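Local coordinates for protection of telomeres protein 1 (Schizosaccharomyces pombe, PDB 1QZG) that binds single-stranded telomeric DNA of consensus GGTTAC through this N-terminal OB-fold domain, protecting the 3' overhang and regulating telomerase and telomere length, at residues 66-71 with 88-93; 95-100 with 127-132. One frame throughout, in Å; residues are numbered along the deposited sequence.

Contact 1: 66-71 with 88-93; sequences DWVTTV and HLFSKQ. With TMP (thymidine-5'-phosphate), chain E; nucleotides of chain A.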
loop_
_atom_site.group_PDB
_atom_site.type_symbol
_atom_site.label_atom_id
_atom_site.label_comp_id
_atom_site.label_asym_id
_atom_site.label_seq_id
_atom_site.Cartn_x
_atom_site.Cartn_y
_atom_site.Cartn_z
ATOM N N ASP C 66 -10.364 -15.976 -7.653
ATOM C CA ASP C 66 -9.531 -14.905 -8.193
ATOM C C ASP C 66 -8.091 -15.042 -7.755
ATOM O O ASP C 66 -7.799 -15.669 -6.739
ATOM C CB ASP C 66 -10.010 -13.522 -7.719
ATOM C CG ASP C 66 -11.458 -13.262 -8.037
ATOM O OD1 ASP C 66 -12.046 -14.033 -8.830
ATOM O OD2 ASP C 66 -12.007 -12.279 -7.489
ATOM N N TRP C 67 -7.197 -14.466 -8.550
ATOM C CA TRP C 67 -5.810 -14.429 -8.162
ATOM C C TRP C 67 -5.787 -13.524 -6.936
ATOM O O TRP C 67 -6.527 -12.541 -6.888
ATOM C CB TRP C 67 -4.943 -13.837 -9.263
ATOM C CG TRP C 67 -4.697 -14.808 -10.345
ATOM C CD1 TRP C 67 -5.445 -14.975 -11.468
ATOM C CD2 TRP C 67 -3.665 -15.803 -10.396
ATOM N NE1 TRP C 67 -4.953 -16.011 -12.219
ATOM C CE2 TRP C 67 -3.858 -16.539 -11.584
ATOM C CE3 TRP C 67 -2.599 -16.147 -9.549
ATOM C CZ2 TRP C 67 -3.027 -17.605 -11.951
ATOM C CZ3 TRP C 67 -1.769 -17.208 -9.916
ATOM C CH2 TRP C 67 -1.995 -17.923 -11.107
ATOM N N VAL C 68 -4.974 -13.848 -5.938
ATOM C CA VAL C 68 -4.954 -13.015 -4.740
ATOM C C VAL C 68 -3.582 -12.855 -4.116
ATOM O O VAL C 68 -2.761 -13.773 -4.154
ATOM C CB VAL C 68 -5.959 -13.579 -3.682
ATOM C CG1 VAL C 68 -5.579 -15.011 -3.321
ATOM C CG2 VAL C 68 -5.996 -12.713 -2.427
ATOM N N THR C 69 -3.365 -11.679 -3.552
ATOM C CA THR C 69 -2.135 -11.375 -2.862
ATOM C C THR C 69 -2.563 -10.537 -1.667
ATOM O O THR C 69 -3.474 -9.709 -1.768
ATOM C CB THR C 69 -1.143 -10.588 -3.750
ATOM O OG1 THR C 69 0.118 -10.496 -3.071
ATOM C CG2 THR C 69 -1.673 -9.194 -4.043
ATOM N N THR C 70 -1.907 -10.731 -0.530
ATOM C CA THR C 70 -2.228 -9.986 0.677
ATOM C C THR C 70 -1.032 -9.144 1.036
ATOM O O THR C 70 0.112 -9.589 0.943
ATOM C CB THR C 70 -2.611 -10.913 1.819
ATOM O OG1 THR C 70 -3.753 -11.698 1.447
ATOM C CG2 THR C 70 -2.926 -10.103 3.066
ATOM N N VAL C 71 -1.277 -7.914 1.470
ATOM C CA VAL C 71 -0.209 -7.031 1.904
ATOM C C VAL C 71 -0.674 -6.338 3.175
ATOM O O VAL C 71 -1.867 -6.072 3.359
ATOM C CB VAL C 71 0.121 -5.942 0.856
ATOM C CG1 VAL C 71 0.471 -6.589 -0.478
ATOM C CG2 VAL C 71 -1.042 -4.972 0.677
ATOM N N HIS C 88 -6.411 -7.266 0.912
ATOM C CA HIS C 88 -6.411 -8.371 -0.037
ATOM C C HIS C 88 -6.590 -7.781 -1.419
ATOM O O HIS C 88 -7.556 -7.051 -1.666
ATOM C CB HIS C 88 -7.560 -9.345 0.236
ATOM C CG HIS C 88 -7.439 -10.068 1.537
ATOM N ND1 HIS C 88 -6.356 -10.862 1.846
ATOM C CD2 HIS C 88 -8.253 -10.105 2.617
ATOM C CE1 HIS C 88 -6.507 -11.355 3.060
ATOM N NE2 HIS C 88 -7.650 -10.912 3.553
ATOM N N LEU C 89 -5.595 -8.094 -2.251
ATOM C CA LEU C 89 -5.663 -7.621 -3.627
ATOM C C LEU C 89 -6.088 -8.777 -4.527
ATOM O O LEU C 89 -5.446 -9.826 -4.496
ATOM C CB LEU C 89 -4.306 -7.086 -4.047
ATOM C CG LEU C 89 -3.809 -5.941 -3.172
ATOM C CD1 LEU C 89 -2.374 -5.566 -3.506
ATOM C CD2 LEU C 89 -4.729 -4.744 -3.316
ATOM N N PHE C 90 -7.143 -8.595 -5.316
ATOM C CA PHE C 90 -7.637 -9.660 -6.188
ATOM C C PHE C 90 -7.615 -9.285 -7.647
ATOM O O PHE C 90 -7.618 -8.108 -8.010
ATOM C CB PHE C 90 -9.089 -10.015 -5.858
ATOM C CG PHE C 90 -9.301 -10.553 -4.471
ATOM C CD1 PHE C 90 -9.693 -9.712 -3.434
ATOM C CD2 PHE C 90 -9.161 -11.913 -4.215
ATOM C CE1 PHE C 90 -9.955 -10.224 -2.162
ATOM C CE2 PHE C 90 -9.418 -12.435 -2.944
ATOM C CZ PHE C 90 -9.817 -11.590 -1.917
ATOM N N SER C 91 -7.612 -10.304 -8.497
ATOM C CA SER C 91 -7.678 -10.072 -9.921
ATOM C C SER C 91 -8.450 -11.200 -10.582
ATOM O O SER C 91 -8.185 -12.378 -10.334
ATOM C CB SER C 91 -6.300 -9.968 -10.548
ATOM O OG SER C 91 -6.460 -9.667 -11.928
ATOM N N LYS C 92 -9.416 -10.813 -11.406
ATOM C CA LYS C 92 -10.260 -11.746 -12.140
ATOM C C LYS C 92 -9.829 -11.696 -13.602
ATOM O O LYS C 92 -10.471 -12.292 -14.464
ATOM C CB LYS C 92 -11.727 -11.316 -12.053
ATOM C CG LYS C 92 -12.280 -11.176 -10.658
ATOM C CD LYS C 92 -13.698 -10.624 -10.706
ATOM C CE LYS C 92 -14.313 -10.520 -9.316
ATOM N NZ LYS C 92 -14.388 -11.840 -8.621
ATOM N N GLN C 93 -8.747 -10.972 -13.874
ATOM C CA GLN C 93 -8.243 -10.820 -15.238
ATOM C C GLN C 93 -6.820 -11.355 -15.391
ATOM O O GLN C 93 -6.003 -10.788 -16.119
ATOM C CB GLN C 93 -8.298 -9.337 -15.647
ATOM C CG GLN C 93 -7.622 -8.388 -14.649
ATOM C CD GLN C 93 -7.713 -6.913 -15.045
ATOM O OE1 GLN C 93 -8.793 -6.395 -15.337
ATOM N NE2 GLN C 93 -6.575 -6.231 -15.039
HETATM C "C1'" TMP E . -9.054 -15.721 6.436
HETATM N N1 TMP E . -10.086 -14.769 6.014
HETATM C C2 TMP E . -9.739 -13.462 5.768
HETATM O O2 TMP E . -8.602 -13.039 5.885
HETATM N N3 TMP E . -10.785 -12.661 5.378
HETATM C C4 TMP E . -12.108 -13.029 5.213
HETATM O O4 TMP E . -12.941 -12.190 4.878
HETATM C C5 TMP E . -12.394 -14.421 5.475
HETATM C C5M TMP E . -13.795 -14.921 5.303
HETATM C C6 TMP E . -11.382 -15.205 5.859
ATOM P P DT A 4 -15.962 -17.749 0.857
ATOM O OP1 DT A 4 -16.430 -19.149 1.016
ATOM O OP2 DT A 4 -15.370 -17.033 2.017
ATOM O "O5'" DT A 4 -14.884 -17.783 -0.303
ATOM C "C5'" DT A 4 -13.559 -17.387 -0.057
ATOM C "C4'" DT A 4 -12.756 -17.507 -1.326
ATOM O "O4'" DT A 4 -13.163 -16.484 -2.273
ATOM C "C3'" DT A 4 -11.269 -17.293 -1.086
ATOM O "O3'" DT A 4 -10.525 -18.343 -1.692
ATOM C "C2'" DT A 4 -10.976 -15.938 -1.706
ATOM C "C1'" DT A 4 -12.013 -15.852 -2.804
ATOM N N1 DT A 4 -12.369 -14.470 -3.199
ATOM C C2 DT A 4 -12.176 -14.118 -4.515
ATOM O O2 DT A 4 -11.776 -14.898 -5.357
ATOM N N3 DT A 4 -12.464 -12.809 -4.814
ATOM C C4 DT A 4 -12.921 -11.839 -3.945
ATOM O O4 DT A 4 -13.098 -10.690 -4.347
ATOM C C5 DT A 4 -13.140 -12.280 -2.587
ATOM C C7 DT A 4 -13.668 -11.299 -1.589
ATOM C C6 DT A 4 -12.856 -13.558 -2.283
ATOM P P DA A 5 -9.400 -19.084 -0.826
ATOM O OP1 DA A 5 -8.821 -20.204 -1.607
ATOM O OP2 DA A 5 -10.017 -19.342 0.484
ATOM O "O5'" DA A 5 -8.296 -17.952 -0.675
ATOM C "C5'" DA A 5 -7.796 -17.583 0.591
ATOM C "C4'" DA A 5 -7.035 -16.285 0.478
ATOM O "O4'" DA A 5 -7.971 -15.210 0.232
ATOM C "C3'" DA A 5 -6.328 -15.914 1.772
ATOM O "O3'" DA A 5 -5.221 -15.078 1.483
ATOM C "C2'" DA A 5 -7.386 -15.132 2.528
ATOM C "C1'" DA A 5 -8.264 -14.520 1.444
ATOM N N9 DA A 5 -9.688 -14.719 1.721
ATOM C C8 DA A 5 -10.289 -15.892 2.105
ATOM N N7 DA A 5 -11.586 -15.803 2.250
ATOM C C5 DA A 5 -11.864 -14.478 1.948
ATOM C C6 DA A 5 -13.067 -13.752 1.896
ATOM N N6 DA A 5 -14.271 -14.280 2.145
ATOM N N1 DA A 5 -12.993 -12.445 1.567
ATOM C C2 DA A 5 -11.791 -11.919 1.299
ATOM N N3 DA A 5 -10.596 -12.499 1.299
ATOM C C4 DA A 5 -10.701 -13.794 1.634
#
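Phe90 overlaps Val68 with one end of its ring, CE2 lying 3.5 Å from Val68 CG2, and gives a face to the base of DT4 of chain A, whose C4 stands 3.5 Å above the plane and over its centre. The platform belongs to an OB fold, where strands 67-74 and 85-91 form an antiparallel hairpin whose Val68, Thr70, His88 and Phe90 side is turned to the DNA. Trp67 with Ser91 and Thr69 with Leu89 are the hydrogen-bonded pairs, joined N to O in both directions. Asp66 reads the same thymine along its Watson-Crick edge: the backbone N donates to O2, and N3 donates to OD2 at 2.8 Å, nearly straight at 171°. That OD2 also takes Lys92 NZ at 2.7 Å through its syn lone pair; the lysine chain, bent only at its last torsion (chi4 -60°), folds back over the carboxylate and probably helps to fix it. On the other side of the sheet Thr69 CG2 presses on Leu89 CB, a tight carbon pair, while Thr69 OG1 turns to the carbonyl of Thr55. Farther along, one face of the His88 imidazole meets DA5 of chain A. Its ND1 pairs at the ring edge with Thr70 OG1 at 2.8 Å, and NE2 donates to O2 of the bound thymidine-5'-phosphate at 3.3 Å.

Contact 2: 95-100 with 127-132; sequences NDLPVI and DQFRYA. With nucleotides of chain A.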
loop_
_atom_site.group_PDB
_atom_site.type_symbol
_atom_site.label_atom_id
_atom_site.label_comp_id
_atom_site.label_asym_id
_atom_site.label_seq_id
_atom_site.Cartn_x
_atom_site.Cartn_y
_atom_site.Cartn_z
ATOM N N ASN C 95 -3.174 -13.098 -13.453
ATOM C CA ASN C 95 -2.309 -12.692 -12.355
ATOM C C ASN C 95 -1.494 -11.454 -12.702
ATOM O O ASN C 95 -0.340 -11.551 -13.099
ATOM C CB ASN C 95 -1.382 -13.840 -11.968
ATOM C CG ASN C 95 -0.671 -13.601 -10.648
ATOM O OD1 ASN C 95 -0.026 -14.502 -10.114
ATOM N ND2 ASN C 95 -0.785 -12.387 -10.117
ATOM N N ASP C 96 -2.108 -10.284 -12.549
ATOM C CA ASP C 96 -1.422 -9.034 -12.831
ATOM C C ASP C 96 -1.287 -8.215 -11.551
ATOM O O ASP C 96 -1.235 -6.985 -11.581
ATOM C CB ASP C 96 -2.181 -8.237 -13.892
ATOM C CG ASP C 96 -3.612 -7.943 -13.494
ATOM O OD1 ASP C 96 -4.024 -8.312 -12.369
ATOM O OD2 ASP C 96 -4.325 -7.338 -14.318
ATOM N N LEU C 97 -1.216 -8.919 -10.426
ATOM C CA LEU C 97 -1.089 -8.286 -9.119
ATOM C C LEU C 97 0.340 -7.856 -8.847
ATOM O O LEU C 97 1.278 -8.341 -9.490
ATOM C CB LEU C 97 -1.524 -9.266 -8.028
ATOM C CG LEU C 97 -2.944 -9.811 -8.173
ATOM C CD1 LEU C 97 -3.176 -10.912 -7.169
ATOM C CD2 LEU C 97 -3.948 -8.683 -7.990
ATOM N N PRO C 98 0.527 -6.934 -7.880
ATOM C CA PRO C 98 1.860 -6.459 -7.528
ATOM C C PRO C 98 2.739 -7.651 -7.200
ATOM O O PRO C 98 2.306 -8.571 -6.509
ATOM C CB PRO C 98 1.610 -5.604 -6.281
ATOM C CG PRO C 98 0.255 -5.037 -6.531
ATOM C CD PRO C 98 -0.507 -6.232 -7.095
ATOM N N VAL C 99 3.964 -7.643 -7.707
ATOM C CA VAL C 99 4.902 -8.710 -7.418
ATOM C C VAL C 99 5.845 -8.090 -6.403
ATOM O O VAL C 99 6.734 -7.315 -6.748
ATOM C CB VAL C 99 5.694 -9.146 -8.670
ATOM C CG1 VAL C 99 6.767 -10.149 -8.271
ATOM C CG2 VAL C 99 4.750 -9.756 -9.693
ATOM N N ILE C 100 5.625 -8.422 -5.139
ATOM C CA ILE C 100 6.423 -7.876 -4.060
ATOM C C ILE C 100 7.572 -8.785 -3.715
ATOM O O ILE C 100 7.404 -9.999 -3.600
ATOM C CB ILE C 100 5.538 -7.650 -2.833
ATOM C CG1 ILE C 100 4.458 -6.624 -3.202
ATOM C CG2 ILE C 100 6.382 -7.197 -1.643
ATOM C CD1 ILE C 100 3.308 -6.561 -2.240
ATOM N N ASP C 127 -12.315 -4.132 -8.440
ATOM C CA ASP C 127 -11.938 -4.855 -9.651
ATOM C C ASP C 127 -10.917 -4.145 -10.523
ATOM O O ASP C 127 -10.021 -4.777 -11.079
ATOM C CB ASP C 127 -13.169 -5.144 -10.513
ATOM C CG ASP C 127 -14.062 -6.204 -9.914
ATOM O OD1 ASP C 127 -13.540 -7.099 -9.214
ATOM O OD2 ASP C 127 -15.285 -6.150 -10.155
ATOM N N GLN C 128 -11.045 -2.829 -10.639
ATOM C CA GLN C 128 -10.146 -2.063 -11.489
ATOM C C GLN C 128 -9.025 -1.333 -10.756
ATOM O O GLN C 128 -8.494 -0.347 -11.273
ATOM C CB GLN C 128 -10.953 -1.046 -12.305
ATOM C CG GLN C 128 -12.454 -1.271 -12.284
ATOM C CD GLN C 128 -13.125 -0.971 -10.941
ATOM O OE1 GLN C 128 -13.299 -1.866 -10.113
ATOM N NE2 GLN C 128 -13.462 0.266 -10.748
ATOM N N PHE C 129 -8.644 -1.808 -9.572
ATOM C CA PHE C 129 -7.589 -1.128 -8.823
ATOM C C PHE C 129 -6.290 -1.047 -9.612
ATOM O O PHE C 129 -6.002 -1.891 -10.465
ATOM C CB PHE C 129 -7.320 -1.815 -7.499
ATOM C CG PHE C 129 -6.300 -2.919 -7.527
ATOM C CD1 PHE C 129 -4.973 -2.658 -7.177
ATOM C CD2 PHE C 129 -6.660 -4.222 -7.865
ATOM C CE1 PHE C 129 -4.016 -3.680 -7.161
ATOM C CE2 PHE C 129 -5.720 -5.255 -7.852
ATOM C CZ PHE C 129 -4.392 -4.985 -7.496
ATOM N N ARG C 130 -5.500 -0.020 -9.312
ATOM C CA ARG C 130 -4.215 0.210 -9.950
ATOM C C ARG C 130 -3.169 0.346 -8.854
ATOM O O ARG C 130 -3.516 0.502 -7.675
ATOM C CB ARG C 130 -4.265 1.492 -10.781
ATOM C CG ARG C 130 -5.262 1.448 -11.933
ATOM C CD ARG C 130 -4.827 0.454 -12.998
ATOM N NE ARG C 130 -5.788 0.362 -14.095
ATOM C CZ ARG C 130 -6.619 -0.662 -14.281
ATOM N NH1 ARG C 130 -6.611 -1.692 -13.443
ATOM N NH2 ARG C 130 -7.461 -0.656 -15.302
ATOM N N TYR C 131 -1.894 0.284 -9.224
ATOM C CA TYR C 131 -0.840 0.400 -8.229
ATOM C C TYR C 131 0.513 0.824 -8.788
ATOM O O TYR C 131 0.755 0.764 -10.003
ATOM C CB TYR C 131 -0.669 -0.935 -7.489
ATOM C CG TYR C 131 0.143 -1.965 -8.249
ATOM C CD1 TYR C 131 1.517 -2.083 -8.050
ATOM C CD2 TYR C 131 -0.458 -2.797 -9.199
ATOM C CE1 TYR C 131 2.278 -3.002 -8.774
ATOM C CE2 TYR C 131 0.296 -3.720 -9.936
ATOM C CZ TYR C 131 1.660 -3.813 -9.714
ATOM O OH TYR C 131 2.411 -4.707 -10.428
ATOM N N ALA C 132 1.370 1.281 -7.879
ATOM C CA ALA C 132 2.739 1.669 -8.191
ATOM C C ALA C 132 3.545 1.048 -7.053
ATOM O O ALA C 132 3.165 1.143 -5.874
ATOM C CB ALA C 132 2.892 3.193 -8.202
ATOM O "O5'" DG A 1 -21.539 -4.404 -5.331
ATOM C "C5'" DG A 1 -22.309 -5.580 -5.084
ATOM C "C4'" DG A 1 -21.545 -6.570 -4.237
ATOM O "O4'" DG A 1 -20.213 -6.748 -4.776
ATOM C "C3'" DG A 1 -21.356 -6.168 -2.778
ATOM O "O3'" DG A 1 -21.365 -7.361 -1.998
ATOM C "C2'" DG A 1 -19.980 -5.524 -2.772
ATOM C "C1'" DG A 1 -19.231 -6.296 -3.852
ATOM N N9 DG A 1 -18.275 -5.495 -4.609
ATOM C C8 DG A 1 -18.308 -4.136 -4.807
ATOM N N7 DG A 1 -17.355 -3.708 -5.588
ATOM C C5 DG A 1 -16.638 -4.852 -5.913
ATOM C C6 DG A 1 -15.488 -5.018 -6.735
ATOM O O6 DG A 1 -14.855 -4.160 -7.361
ATOM N N1 DG A 1 -15.087 -6.346 -6.788
ATOM C C2 DG A 1 -15.701 -7.385 -6.138
ATOM N N2 DG A 1 -15.154 -8.598 -6.319
ATOM N N3 DG A 1 -16.771 -7.248 -5.367
ATOM C C4 DG A 1 -17.183 -5.961 -5.303
#
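Pro98 and Tyr131 are the pair whose CA atoms come nearest, yet these stay 7.4 Å apart and no hydrogen bond joins the irregular segment 95-100 to strand 129-132, so side chains carry the contact. It is a CH-pi packing inside the OB fold, where the loop after strand 85-91 runs over the aromatic residues of strand 129-133. Pro98 CG stands 3.3 Å from the centroid of the Tyr131 ring and only 4° off its normal, above the middle of the face. With CG between the backbone N and the carbonyl carbon (chi1 80°) the tyrosine ring is carried toward Pro98, and a chi2 of 93° turns its face to it. At the far end of the ring, OH comes 3.4 Å from Pro98 CA and finds its polar partner in Gln148 OE1. Were Tyr131 cut back to an alanine, the pyrrolidine ring would probably lose its aromatic floor and Gln148 OE1 its hydroxyl partner. Phe129 works differently, by its edge: Leu97 CD2 meets CZ at 3.8 Å in the ring plane, the two side chains crossing at about a right angle, and Pro98 CD nears the same CZ. Thus the proline spans both aromatic residues. At the corner at 127-128 the chain reaches the DNA, with Asp127 N donating to O6 of DG1 of chain A at 2.8 Å. The base answers through N1, which gives a weak bond to Asp127 OD1 at 3.0 Å.

How the contacts relate
Contacts 1 and 2 illustrate how one OB fold divides its labour between a paired sheet and a covering loop. Both are largely buried and reach the same sheet, their centres 8 Å apart, but 66-71 with 88-93 is bound by main-chain hydrogen bonds and has one side committed to nucleotides, whereas 95-100 with 127-132 relies on apolar and aromatic surfaces and meets DNA at the corner that holds Asp127. The two lie in series along the chain and touch each other: Ser91 OG, alongside its bond to Gly94 O, probably hydrogen-bonds Asp96 OD1 at 2.8 Å, and Val71 CG1 packs on Ile100 CD1. Arg152 adds a shared polar partner, reaching Ser91 and Asp96.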